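PDB 4WVA: mannosylglycerate hydrolase MGH1-like glycoside hydrolase domain-containing protein from Thermus thermophilus HB8, which hydrolyses mannosylglycerate, a compatible solute of thermophiles, to mannose and glycerate, and cleaves glucosylglycerate with similar efficiency. Local coordinates for residues P29-W34 with W52-C57; I39-T44 with A415-R420; G272-W277 with G309-G314. All blocks are in the same frame, centred on the assembly; numbering follows the deposited sequence.

Contact 1 (P29-W34 with W52-C57)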
loop_
_atom_site.group_PDB
_atom_site.type_symbol
_atom_site.label_atom_id
_atom_site.label_comp_id
_atom_site.label_asym_id
_atom_site.label_seq_id
_atom_site.Cartn_x
_atom_site.Cartn_y
_atom_site.Cartn_z
ATOM N N PRO A 29 -26.999 -30.609 8.320
ATOM C CA PRO A 29 -28.363 -30.304 8.779
ATOM C C PRO A 29 -28.427 -29.248 9.890
ATOM O O PRO A 29 -29.278 -29.310 10.796
ATOM C CB PRO A 29 -28.841 -31.681 9.258
ATOM C CG PRO A 29 -27.604 -32.259 9.863
ATOM C CD PRO A 29 -26.468 -31.827 8.957
ATOM N N TYR A 30 -27.541 -28.251 9.817
ATOM C CA TYR A 30 -27.432 -27.233 10.836
ATOM C C TYR A 30 -27.042 -25.948 10.122
ATOM O O TYR A 30 -27.042 -25.900 8.870
ATOM C CB TYR A 30 -26.350 -27.581 11.884
ATOM C CG TYR A 30 -26.542 -28.884 12.622
ATOM C CD1 TYR A 30 -27.586 -29.023 13.530
ATOM C CD2 TYR A 30 -25.665 -29.953 12.445
ATOM C CE1 TYR A 30 -27.762 -30.209 14.231
ATOM C CE2 TYR A 30 -25.845 -31.145 13.150
ATOM C CZ TYR A 30 -26.905 -31.251 14.034
ATOM O OH TYR A 30 -27.113 -32.426 14.763
ATOM N N GLN A 31 -26.752 -24.906 10.890
ATOM C CA GLN A 31 -26.254 -23.643 10.324
ATOM C C GLN A 31 -24.725 -23.552 10.396
ATOM O O GLN A 31 -24.134 -23.699 11.467
ATOM C CB GLN A 31 -26.879 -22.445 11.033
ATOM C CG GLN A 31 -26.393 -21.089 10.522
ATOM C CD GLN A 31 -27.203 -19.883 10.966
ATOM O OE1 GLN A 31 -27.331 -18.890 10.216
ATOM N NE2 GLN A 31 -27.710 -19.914 12.183
ATOM N N TRP A 32 -24.102 -23.290 9.245
ATOM C CA TRP A 32 -22.648 -23.097 9.166
ATOM C C TRP A 32 -22.321 -21.613 8.931
ATOM O O TRP A 32 -23.060 -20.906 8.263
ATOM C CB TRP A 32 -22.070 -23.911 8.005
ATOM C CG TRP A 32 -21.492 -25.233 8.378
ATOM C CD1 TRP A 32 -20.170 -25.526 8.500
ATOM C CD2 TRP A 32 -22.192 -26.448 8.673
ATOM N NE1 TRP A 32 -19.992 -26.834 8.822
ATOM C CE2 TRP A 32 -21.216 -27.431 8.940
ATOM C CE3 TRP A 32 -23.541 -26.801 8.746
ATOM C CZ2 TRP A 32 -21.543 -28.730 9.282
ATOM C CZ3 TRP A 32 -23.864 -28.114 9.077
ATOM C CH2 TRP A 32 -22.878 -29.048 9.347
ATOM N N LEU A 33 -21.204 -21.169 9.493
ATOM C CA LEU A 33 -20.798 -19.765 9.506
ATOM C C LEU A 33 -20.521 -19.219 8.107
ATOM O O LEU A 33 -21.242 -18.308 7.652
ATOM C CB LEU A 33 -19.572 -19.604 10.409
ATOM C CG LEU A 33 -19.099 -18.207 10.819
ATOM C CD1 LEU A 33 -18.006 -18.368 11.876
ATOM C CD2 LEU A 33 -18.612 -17.370 9.642
ATOM N N TRP A 34 -19.483 -19.689 7.416
ATOM C CA TRP A 34 -19.205 -19.019 6.129
ATOM C C TRP A 34 -20.267 -19.358 5.083
ATOM O O TRP A 34 -20.592 -18.505 4.267
ATOM C CB TRP A 34 -17.743 -19.108 5.604
ATOM C CG TRP A 34 -17.256 -20.386 4.988
ATOM C CD1 TRP A 34 -17.674 -21.681 5.234
ATOM C CD2 TRP A 34 -16.162 -20.494 4.056
ATOM N NE1 TRP A 34 -16.914 -22.558 4.497
ATOM C CE2 TRP A 34 -15.992 -21.848 3.763
ATOM C CE3 TRP A 34 -15.309 -19.550 3.443
ATOM C CZ2 TRP A 34 -15.013 -22.295 2.872
ATOM C CZ3 TRP A 34 -14.340 -19.995 2.559
ATOM C CH2 TRP A 34 -14.197 -21.351 2.287
ATOM N N TRP A 52 -31.019 -10.653 5.581
ATOM C CA TRP A 52 -30.597 -10.188 6.899
ATOM C C TRP A 52 -30.837 -11.263 7.955
ATOM O O TRP A 52 -30.010 -11.499 8.831
ATOM C CB TRP A 52 -31.363 -8.948 7.312
ATOM C CG TRP A 52 -30.958 -7.682 6.665
ATOM C CD1 TRP A 52 -31.677 -6.947 5.793
ATOM C CD2 TRP A 52 -29.730 -6.971 6.875
ATOM N NE1 TRP A 52 -30.988 -5.820 5.431
ATOM C CE2 TRP A 52 -29.787 -5.806 6.094
ATOM C CE3 TRP A 52 -28.598 -7.201 7.663
ATOM C CZ2 TRP A 52 -28.744 -4.878 6.066
ATOM C CZ3 TRP A 52 -27.559 -6.275 7.625
ATOM C CH2 TRP A 52 -27.645 -5.134 6.857
ATOM N N GLN A 53 -31.992 -11.918 7.871
ATOM C CA GLN A 53 -32.370 -12.873 8.906
ATOM C C GLN A 53 -31.354 -13.999 9.041
ATOM O O GLN A 53 -31.061 -14.448 10.153
ATOM C CB GLN A 53 -33.777 -13.423 8.648
ATOM C CG GLN A 53 -34.891 -12.433 8.965
ATOM C CD GLN A 53 -34.938 -12.047 10.437
ATOM O OE1 GLN A 53 -34.603 -12.859 11.325
ATOM N NE2 GLN A 53 -35.335 -10.802 10.713
ATOM N N GLU A 54 -30.819 -14.452 7.905
ATOM C CA GLU A 54 -29.768 -15.463 7.894
ATOM C C GLU A 54 -28.651 -15.096 8.864
ATOM O O GLU A 54 -28.169 -15.952 9.608
ATOM C CB GLU A 54 -29.189 -15.666 6.482
ATOM C CG GLU A 54 -28.274 -16.882 6.370
ATOM C CD GLU A 54 -29.008 -18.202 6.223
ATOM O OE1 GLU A 54 -30.168 -18.189 5.754
ATOM O OE2 GLU A 54 -28.403 -19.261 6.532
ATOM N N LEU A 55 -28.210 -13.834 8.829
ATOM C CA LEU A 55 -27.056 -13.428 9.622
ATOM C C LEU A 55 -27.470 -13.061 11.047
ATOM O O LEU A 55 -26.714 -13.261 11.994
ATOM C CB LEU A 55 -26.338 -12.275 8.944
ATOM C CG LEU A 55 -25.932 -12.587 7.497
ATOM C CD1 LEU A 55 -25.163 -11.408 6.944
ATOM C CD2 LEU A 55 -25.156 -13.897 7.422
ATOM N N LEU A 56 -28.663 -12.509 11.226
ATOM C CA LEU A 56 -29.146 -12.275 12.592
ATOM C C LEU A 56 -29.159 -13.589 13.344
ATOM O O LEU A 56 -28.770 -13.666 14.519
ATOM C CB LEU A 56 -30.562 -11.702 12.589
ATOM C CG LEU A 56 -30.712 -10.285 12.056
ATOM C CD1 LEU A 56 -32.183 -9.893 11.960
ATOM C CD2 LEU A 56 -29.985 -9.345 12.971
ATOM N N CYS A 57 -29.651 -14.626 12.676
ATOM C CA CYS A 57 -29.776 -15.938 13.307
ATOM C C CYS A 57 -28.400 -16.486 13.704
ATOM O O CYS A 57 -28.206 -16.972 14.809
ATOM C CB CYS A 57 -30.493 -16.884 12.358
ATOM S SG CYS A 57 -30.778 -18.536 13.008
#

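Contact 2 (I39-T44 with A415-R420)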
loop_
_atom_site.group_PDB
_atom_site.type_symbol
_atom_site.label_atom_id
_atom_site.label_comp_id
_atom_site.label_asym_id
_atom_site.label_seq_id
_atom_site.Cartn_x
_atom_site.Cartn_y
_atom_site.Cartn_z
ATOM N N ILE A 39 -24.731 -17.596 1.481
ATOM C CA ILE A 39 -26.145 -17.847 1.217
ATOM C C ILE A 39 -26.972 -16.574 1.303
ATOM O O ILE A 39 -27.861 -16.372 0.487
ATOM C CB ILE A 39 -26.691 -18.962 2.137
ATOM C CG1 ILE A 39 -26.044 -20.304 1.779
ATOM C CG2 ILE A 39 -28.221 -19.008 2.122
ATOM C CD1 ILE A 39 -26.181 -21.347 2.876
ATOM N N ALA A 40 -26.678 -15.713 2.281
ATOM C CA ALA A 40 -27.360 -14.422 2.406
ATOM C C ALA A 40 -27.317 -13.590 1.126
ATOM O O ALA A 40 -28.293 -12.925 0.781
ATOM C CB ALA A 40 -26.811 -13.636 3.602
ATOM N N LEU A 41 -26.202 -13.642 0.392
ATOM C CA LEU A 41 -26.114 -12.960 -0.909
ATOM C C LEU A 41 -27.141 -13.492 -1.903
ATOM O O LEU A 41 -27.727 -12.715 -2.680
ATOM C CB LEU A 41 -24.702 -13.078 -1.484
ATOM C CG LEU A 41 -23.596 -12.355 -0.703
ATOM C CD1 LEU A 41 -22.207 -12.670 -1.264
ATOM C CD2 LEU A 41 -23.851 -10.855 -0.677
ATOM N N GLY A 42 -27.384 -14.803 -1.872
ATOM C CA GLY A 42 -28.413 -15.400 -2.707
ATOM C C GLY A 42 -29.803 -14.914 -2.341
ATOM O O GLY A 42 -30.610 -14.609 -3.217
ATOM N N TRP A 43 -30.087 -14.830 -1.035
ATOM C CA TRP A 43 -31.398 -14.386 -0.583
ATOM C C TRP A 43 -31.738 -12.948 -1.016
ATOM O O TRP A 43 -32.923 -12.591 -1.117
ATOM C CB TRP A 43 -31.543 -14.533 0.940
ATOM C CG TRP A 43 -31.729 -15.952 1.394
ATOM C CD1 TRP A 43 -30.898 -16.667 2.212
ATOM C CD2 TRP A 43 -32.813 -16.826 1.070
ATOM N NE1 TRP A 43 -31.394 -17.941 2.405
ATOM C CE2 TRP A 43 -32.574 -18.057 1.725
ATOM C CE3 TRP A 43 -33.979 -16.686 0.305
ATOM C CZ2 TRP A 43 -33.453 -19.134 1.641
ATOM C CZ3 TRP A 43 -34.839 -17.761 0.217
ATOM C CH2 TRP A 43 -34.583 -18.961 0.884
ATOM N N THR A 44 -30.727 -12.129 -1.304
ATOM C CA THR A 44 -30.989 -10.748 -1.779
ATOM C C THR A 44 -31.781 -10.761 -3.091
ATOM O O THR A 44 -32.375 -9.742 -3.471
ATOM C CB THR A 44 -29.708 -9.907 -2.029
ATOM O OG1 THR A 44 -28.963 -10.451 -3.125
ATOM C CG2 THR A 44 -28.829 -9.823 -0.803
ATOM N N ALA A 415 -25.041 -18.599 -7.764
ATOM C CA ALA A 415 -25.657 -18.546 -9.105
ATOM C C ALA A 415 -26.600 -17.349 -9.205
ATOM O O ALA A 415 -26.560 -16.601 -10.176
ATOM C CB ALA A 415 -26.420 -19.832 -9.402
ATOM N N LEU A 416 -27.444 -17.169 -8.188
ATOM C CA LEU A 416 -28.388 -16.060 -8.125
ATOM C C LEU A 416 -27.686 -14.712 -8.008
ATOM O O LEU A 416 -28.017 -13.767 -8.714
ATOM C CB LEU A 416 -29.344 -16.262 -6.940
ATOM C CG LEU A 416 -30.433 -17.290 -7.160
ATOM C CD1 LEU A 416 -31.003 -17.754 -5.829
ATOM C CD2 LEU A 416 -31.527 -16.674 -8.026
ATOM N N PHE A 417 -26.718 -14.612 -7.104
ATOM C CA PHE A 417 -26.018 -13.363 -6.915
ATOM C C PHE A 417 -25.216 -12.948 -8.159
ATOM O O PHE A 417 -25.253 -11.771 -8.571
ATOM C CB PHE A 417 -25.121 -13.409 -5.663
ATOM C CG PHE A 417 -24.620 -12.061 -5.258
ATOM C CD1 PHE A 417 -25.500 -11.118 -4.755
ATOM C CD2 PHE A 417 -23.284 -11.727 -5.409
ATOM C CE1 PHE A 417 -25.052 -9.873 -4.388
ATOM C CE2 PHE A 417 -22.831 -10.466 -5.054
ATOM C CZ PHE A 417 -23.720 -9.549 -4.543
ATOM N N TRP A 418 -24.533 -13.905 -8.767
ATOM C CA TRP A 418 -23.630 -13.607 -9.885
ATOM C C TRP A 418 -24.397 -13.167 -11.118
ATOM O O TRP A 418 -23.867 -12.413 -11.938
ATOM C CB TRP A 418 -22.757 -14.830 -10.207
ATOM C CG TRP A 418 -21.324 -14.549 -10.466
ATOM C CD1 TRP A 418 -20.769 -13.394 -10.917
ATOM C CD2 TRP A 418 -20.253 -15.477 -10.308
ATOM N NE1 TRP A 418 -19.402 -13.540 -11.039
ATOM C CE2 TRP A 418 -19.063 -14.812 -10.669
ATOM C CE3 TRP A 418 -20.180 -16.800 -9.883
ATOM C CZ2 TRP A 418 -17.813 -15.441 -10.645
ATOM C CZ3 TRP A 418 -18.926 -17.416 -9.837
ATOM C CH2 TRP A 418 -17.768 -16.732 -10.224
ATOM N N THR A 419 -25.648 -13.598 -11.236
ATOM C CA THR A 419 -26.460 -13.292 -12.410
ATOM C C THR A 419 -27.514 -12.219 -12.099
ATOM O O THR A 419 -28.452 -12.036 -12.870
ATOM C CB THR A 419 -27.127 -14.538 -13.013
ATOM O OG1 THR A 419 -28.004 -15.146 -12.042
ATOM C CG2 THR A 419 -26.094 -15.558 -13.512
ATOM N N ARG A 420 -27.338 -11.482 -11.007
ATOM C CA ARG A 420 -28.304 -10.458 -10.621
ATOM C C ARG A 420 -28.358 -9.330 -11.631
ATOM O O ARG A 420 -29.333 -8.559 -11.569
ATOM C CB ARG A 420 -27.953 -9.883 -9.245
ATOM C CG ARG A 420 -26.726 -8.993 -9.232
ATOM C CD ARG A 420 -26.320 -8.691 -7.791
ATOM N NE ARG A 420 -25.146 -7.833 -7.686
ATOM C CZ ARG A 420 -23.896 -8.217 -7.903
ATOM N NH1 ARG A 420 -23.603 -9.471 -8.239
ATOM N NH2 ARG A 420 -22.904 -7.341 -7.763
ATOM O OXT ARG A 420 -27.448 -9.166 -12.468
#

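Contact 3 (G272-W277 with G309-G314)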
loop_
_atom_site.group_PDB
_atom_site.type_symbol
_atom_site.label_atom_id
_atom_site.label_comp_id
_atom_site.label_asym_id
_atom_site.label_seq_id
_atom_site.Cartn_x
_atom_site.Cartn_y
_atom_site.Cartn_z
ATOM N N GLY A 272 1.065 -8.512 7.361
ATOM C CA GLY A 272 1.075 -9.969 7.535
ATOM C C GLY A 272 0.704 -10.721 6.274
ATOM O O GLY A 272 1.369 -11.666 5.869
ATOM N N LEU A 273 -0.384 -10.309 5.634
ATOM C CA LEU A 273 -0.850 -11.080 4.480
ATOM C C LEU A 273 0.154 -11.043 3.355
ATOM O O LEU A 273 0.423 -12.060 2.715
ATOM C CB LEU A 273 -2.239 -10.592 4.007
ATOM C CG LEU A 273 -2.986 -11.552 3.067
ATOM C CD1 LEU A 273 -3.354 -12.843 3.766
ATOM C CD2 LEU A 273 -4.226 -10.885 2.485
ATOM N N GLU A 274 0.763 -9.885 3.115
ATOM C CA GLU A 274 1.785 -9.801 2.089
ATOM C C GLU A 274 3.056 -10.586 2.394
ATOM O O GLU A 274 3.751 -11.021 1.472
ATOM C CB GLU A 274 2.071 -8.348 1.713
ATOM C CG GLU A 274 0.923 -7.732 0.944
ATOM C CD GLU A 274 0.677 -8.446 -0.384
ATOM O OE1 GLU A 274 1.529 -8.363 -1.285
ATOM O OE2 GLU A 274 -0.363 -9.091 -0.497
ATOM N N ALA A 275 3.321 -10.851 3.671
ATOM C CA ALA A 275 4.448 -11.676 4.069
ATOM C C ALA A 275 4.313 -13.114 3.569
ATOM O O ALA A 275 5.306 -13.795 3.387
ATOM C CB ALA A 275 4.619 -11.675 5.581
ATOM N N LEU A 276 3.091 -13.583 3.361
ATOM C CA LEU A 276 2.864 -14.969 2.940
ATOM C C LEU A 276 3.266 -15.224 1.502
ATOM O O LEU A 276 3.325 -16.379 1.056
ATOM C CB LEU A 276 1.395 -15.354 3.134
ATOM C CG LEU A 276 0.835 -15.197 4.561
ATOM C CD1 LEU A 276 -0.617 -15.632 4.593
ATOM C CD2 LEU A 276 1.661 -15.988 5.556
ATOM N N TRP A 277 3.513 -14.160 0.745
ATOM C CA TRP A 277 3.968 -14.320 -0.629
ATOM C C TRP A 277 5.358 -14.947 -0.685
ATOM O O TRP A 277 6.275 -14.440 -0.040
ATOM C CB TRP A 277 4.031 -12.967 -1.323
ATOM C CG TRP A 277 4.505 -13.050 -2.756
ATOM C CD1 TRP A 277 5.735 -12.707 -3.243
ATOM C CD2 TRP A 277 3.737 -13.468 -3.878
ATOM N NE1 TRP A 277 5.778 -12.896 -4.599
ATOM C CE2 TRP A 277 4.562 -13.365 -5.015
ATOM C CE3 TRP A 277 2.421 -13.913 -4.038
ATOM C CZ2 TRP A 277 4.114 -13.706 -6.296
ATOM C CZ3 TRP A 277 1.978 -14.248 -5.301
ATOM C CH2 TRP A 277 2.812 -14.136 -6.412
ATOM N N GLY A 309 -7.426 -7.397 -1.442
ATOM C CA GLY A 309 -6.974 -6.144 -2.047
ATOM C C GLY A 309 -5.610 -5.662 -1.575
ATOM O O GLY A 309 -5.305 -4.468 -1.669
ATOM N N THR A 310 -4.787 -6.591 -1.095
ATOM C CA THR A 310 -3.430 -6.275 -0.586
ATOM C C THR A 310 -2.283 -6.294 -1.614
ATOM O O THR A 310 -1.336 -5.510 -1.481
ATOM C CB THR A 310 -3.050 -7.200 0.613
ATOM O OG1 THR A 310 -2.906 -8.566 0.193
ATOM C CG2 THR A 310 -4.062 -7.111 1.713
ATOM N N PRO A 311 -2.314 -7.187 -2.625
ATOM C CA PRO A 311 -1.141 -7.184 -3.499
ATOM C C PRO A 311 -1.044 -5.947 -4.369
ATOM O O PRO A 311 -2.054 -5.287 -4.617
ATOM C CB PRO A 311 -1.369 -8.382 -4.433
ATOM C CG PRO A 311 -2.738 -8.809 -4.233
ATOM C CD PRO A 311 -3.212 -8.320 -2.905
ATOM N N HIS A 312 0.159 -5.649 -4.840
ATOM C CA HIS A 312 0.295 -4.750 -5.962
ATOM C C HIS A 312 -0.020 -5.493 -7.264
ATOM O O HIS A 312 -0.141 -6.704 -7.297
ATOM C CB HIS A 312 1.673 -4.031 -6.005
ATOM C CG HIS A 312 2.867 -4.936 -6.072
ATOM N ND1 HIS A 312 3.127 -5.760 -7.142
ATOM C CD2 HIS A 312 3.923 -5.077 -5.234
ATOM C CE1 HIS A 312 4.268 -6.401 -6.947
ATOM N NE2 HIS A 312 4.774 -6.004 -5.800
ATOM N N GLN A 313 -0.200 -4.717 -8.310
ATOM C CA GLN A 313 -0.628 -5.228 -9.602
ATOM C C GLN A 313 0.308 -6.262 -10.202
ATOM O O GLN A 313 -0.144 -7.182 -10.870
ATOM C CB GLN A 313 -0.711 -4.057 -10.574
ATOM C CG GLN A 313 -1.325 -4.376 -11.917
ATOM C CD GLN A 313 -2.784 -4.688 -11.824
ATOM O OE1 GLN A 313 -3.372 -5.174 -12.791
ATOM N NE2 GLN A 313 -3.413 -4.349 -10.693
ATOM N N GLY A 314 1.606 -6.059 -10.024
ATOM C CA GLY A 314 2.609 -7.015 -10.510
ATOM C C GLY A 314 2.385 -8.384 -9.919
ATOM O O GLY A 314 2.369 -9.399 -10.625
#

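Contact 1 (P29-W34 with W52-C57)
The side chain of Q31 reaches E54 and C57, a small, buried, largely polar contact between the edge strand 31-32 of a three-stranded antiparallel sheet and helix 48-62 of the (alpha/alpha)6 barrel. Q31 is the one residue of its segment that bridges the distance, and the CA atoms of Q31 and C57 are still 9.0 Å apart. With CG anti to the backbone N (chi1 179°) and the chain extended beyond it, the amide is carried straight to the helix. As modelled, Q31 OE1 lies 3.1 Å from the backbone oxygen E54 O, and Q31 NE2 lies 3.5 Å from C57 SG. The two ends of this amide are probably interchanged, so which of them meets which partner is doubtful; either way round, the amide as a whole lies beside E54 and C57. The E54 carboxylate stands next to it, its plane 85° from that of the amide, with OE2 hydrogen-bonded to S36 OG while OE1 bonds T21 OG1 and forms a salt bridge with R50. Behind Q31, its backbone pairs with V73 in the sheet, and W32, L33 and W34 follow directly, residues that probably bind substrate. The chemistry is thus that of a buried polar cluster: a neutral amide lies beside the carbonyl of E54 and the sulfur of C57, R50 probably offsets the charge of the nearby carboxylate, and the hydroxyls of S36 and T21 bond its oxygens.

Contact 2 (I39-T44 with A415-R420)
L41, on helix 33-43, meets the F417 ring of helix 409-418, in helix-to-helix packing that joins an early helix of the (alpha/alpha)6 barrel to the C-terminal one. L41 CB sits over one face, 4.1 Å from the centroid of the F417 ring and 23° off the normal, a CH-pi contact, while L41 CD2 reaches F417 CE1 at 4.0 Å. The backbone joins in too, L41 O coming within 3.4 Å of F417 CD1. The two backbones come closest at G42, its CA 5.3 Å from the CA of F417, and L416 CD1 rests near G42 O. T44 ends the walk: its OG1 sits between the backbone N and the carbonyl carbon (chi1 66°), from where T44 OG1 donates a 2.6 Å hydrogen bond to L41 O, and the same hydroxyl lies in the ring plane at the edge of F417. On the opposite face of that ring lies the R420 guanidinium, held by a bond from R420 NH1 to F417 O (2.9 Å, 162°). With an alanine at F417, L41 would probably face a gap and the R420 guanidinium would be likely to lose the flat surface it lies against. R420 also forms a salt bridge with E280 of the second subunit. Around the pair, helix 107-117 brings Y113 edge-to-face against F417, helix 356-368 packs W360 onto both L41 and F417, and helix 4-15 takes W43 and L416 through L12.

Contact 3 (G272-W277 with G309-G314)
E274 and T310 carry this contact, meeting where the end of helix 260-275 comes up against the turn leading into helix 313-327. From CB of E274, chi1 of -71° sets CG beside the backbone N, and a bend at chi2 curls the chain toward T310, past which it slides in the opposite direction. E274 CG comes within 4.0 Å of T310 OG1, with T310 O at much the same range. The carboxylate carbon CD is closer still, and its two oxygens then part. E274 OE1 passes P311, 3.7 Å from P311 CA, and finds its charge partner in R315 through a salt bridge. E274 OE2 accepts a 2.7 Å hydrogen bond from T310 OG1, which arrives on the anti side and 30° out of the carboxylate plane; Y284 OH bonds the same oxygen. E274 OE2 also lies 3.5 Å from P311 N, which as a proline nitrogen has no hydrogen to give, so that approach is packing only. The same holds for E274 OE2 and P311 CD, 3.8 Å apart. Two hydroxyls and a guanidinium therefore pin the carboxylate and fix its rotation. The L273 side chain crosses that of T310 at about a right angle, L273 CD2 lying 3.5 Å from T310 OG1. On the side of the third subunit, H312, N-cap of helix 313-327, stacks on Y369 of that subunit. Within the chain, W277 turns to Y284 of strand 283-288 and to R315, so both of these residues serve E274 and the indole alike, while L273 packs on helix 235-254 and on helix 305-308.

Overall arrangement
Contacts 1 and 2 are neighbours, their centres 15 Å apart, and their segments alternate along the chain. Helix 33-43 meets helix 48-62 where E54 and L55 of contact 1 pack on I39, A40 and W43 of contact 2, and it meets the final helix, 409-418, through contact 2 itself; strand 31-32, just ahead of it, makes contact 1. Early and last parts of the barrel's sequence are thus brought together. Contact 3 lies about 31 Å from contact 1 and 29 Å from contact 2, centre to centre, and touches neither. It follows contact 1 in sequence, lies inside the long loop closed by contact 2, and sits across the chain's centre from contact 1, near the third subunit and away from the annotated sites.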